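PDB 6JMG: DnaJ homolog subfamily C member 27-A, which binds GTP as a Rab-family small GTPase carrying a C-terminal J domain, and is possibly involved in regulating the MEK/ERK pathway. Local coordinates for residues N198-T202 with C249-G253. Numbering follows the deposited sequence.
Sequences NIGFT and CMAPG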
loop_
_atom_site.group_PDB
_atom_site.type_symbol
_atom_site.label_atom_id
_atom_site.label_comp_id
_atom_site.label_asym_id
_atom_site.label_seq_id
_atom_site.Cartn_x
_atom_site.Cartn_y
_atom_site.Cartn_z
ATOM N N ASN A 198 15.589 5.240 5.753
ATOM C CA ASN A 198 16.050 5.962 4.552
ATOM C C ASN A 198 15.466 7.380 4.511
ATOM O O ASN A 198 14.575 7.711 3.724
ATOM C CB ASN A 198 15.763 5.212 3.243
ATOM C CG ASN A 198 14.407 4.525 3.218
ATOM O OD1 ASN A 198 14.289 3.352 3.590
ATOM N ND2 ASN A 198 13.389 5.232 2.740
ATOM N N ILE A 199 15.998 8.259 5.370
ATOM C CA ILE A 199 15.787 9.699 5.235
ATOM C C ILE A 199 16.563 10.238 4.032
ATOM O O ILE A 199 16.593 11.448 3.785
ATOM C CB ILE A 199 16.153 10.412 6.567
ATOM C CG1 ILE A 199 15.933 11.934 6.505
ATOM C CG2 ILE A 199 17.594 10.074 6.973
ATOM C CD1 ILE A 199 15.444 12.571 7.786
ATOM N N GLY A 200 17.156 9.348 3.243
ATOM C CA GLY A 200 17.683 9.722 1.956
ATOM C C GLY A 200 16.550 10.066 1.002
ATOM O O GLY A 200 15.389 10.248 1.376
ATOM N N PHE A 201 16.912 10.150 -0.268
ATOM C CA PHE A 201 15.962 10.651 -1.239
ATOM C C PHE A 201 16.376 10.152 -2.608
ATOM O O PHE A 201 17.554 9.936 -2.867
ATOM C CB PHE A 201 15.884 12.182 -1.198
ATOM C CG PHE A 201 17.222 12.849 -1.185
ATOM C CD1 PHE A 201 17.932 13.022 -2.365
ATOM C CD2 PHE A 201 17.778 13.288 0.009
ATOM C CE1 PHE A 201 19.173 13.621 -2.349
ATOM C CE2 PHE A 201 19.016 13.896 0.034
ATOM C CZ PHE A 201 19.717 14.059 -1.143
ATOM N N THR A 202 15.382 9.943 -3.459
ATOM C CA THR A 202 15.590 9.601 -4.858
ATOM C C THR A 202 16.540 10.568 -5.555
ATOM O O THR A 202 16.727 11.716 -5.137
ATOM C CB THR A 202 14.242 9.571 -5.572
ATOM O OG1 THR A 202 13.343 8.781 -4.787
ATOM C CG2 THR A 202 14.382 8.899 -6.925
ATOM N N CYS A 249 9.316 13.592 0.996
ATOM C CA CYS A 249 10.643 13.818 0.435
ATOM C C CYS A 249 11.514 14.546 1.445
ATOM O O CYS A 249 11.183 15.652 1.885
ATOM C CB CYS A 249 10.537 14.641 -0.845
ATOM S SG CYS A 249 12.112 14.958 -1.625
ATOM N N MET A 250 12.620 13.917 1.814
ATOM C CA MET A 250 13.492 14.445 2.849
ATOM C C MET A 250 14.635 15.277 2.283
ATOM O O MET A 250 15.485 15.743 3.048
ATOM C CB MET A 250 14.025 13.292 3.696
ATOM C CG MET A 250 12.962 12.540 4.495
ATOM S SD MET A 250 11.713 13.579 5.288
ATOM C CE MET A 250 12.733 14.487 6.442
ATOM N N ALA A 251 14.666 15.480 0.969
ATOM C CA ALA A 251 15.750 16.218 0.342
ATOM C C ALA A 251 15.680 17.699 0.706
ATOM O O ALA A 251 14.590 18.262 0.848
ATOM C CB ALA A 251 15.711 16.053 -1.172
ATOM N N PRO A 252 16.821 18.354 0.881
ATOM C CA PRO A 252 16.802 19.777 1.230
ATOM C C PRO A 252 16.229 20.618 0.101
ATOM O O PRO A 252 16.514 20.390 -1.078
ATOM C CB PRO A 252 18.278 20.098 1.485
ATOM C CG PRO A 252 19.033 19.019 0.794
ATOM C CD PRO A 252 18.183 17.801 0.864
ATOM N N GLY A 253 15.388 21.579 0.475
ATOM C CA GLY A 253 14.738 22.430 -0.496
ATOM C C GLY A 253 13.469 21.880 -1.114
ATOM O O GLY A 253 12.858 22.572 -1.941
#
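C249, whose CA-to-CB bond points sideways, is buried, and its SG accepts a weak hydrogen bond from the N of A251 (3.7 Å). M250 follows with its CA-to-CB bond pointing toward 198-202. Its CB lies 3.2 Å from the carbonyl O of I199, and its CE reaches CD1 of I199 at 3.6 Å; a long, flexible thioether suits this exposed edge, although I199 is poorly ordered. The compact methyl of A251 lets the ring of F201 lie close against it: its CB sits 3.8 Å from the ring centroid, 22° off the ring normal, a CH-pi contact over one face. P252 extends this apolar surface, placing its CD 4.1 Å from CE2 of F201. At the phi/psi of G253, 84°/-1°, a CB would be jammed against the carbonyl O of P252, so glycine suits this N-cap of helix 254-278; S254 OG hydrogen-bonds the carbonyls of C249 and A251. The contact thus joins the loop between helices 171-187 and 203-213 to the HPD-bearing loop between 230-244 and 254-278, the J domain's antiparallel helices II and III, while helix 203-213 adjoins both segments, touching F201 through A206 and A251 through I209.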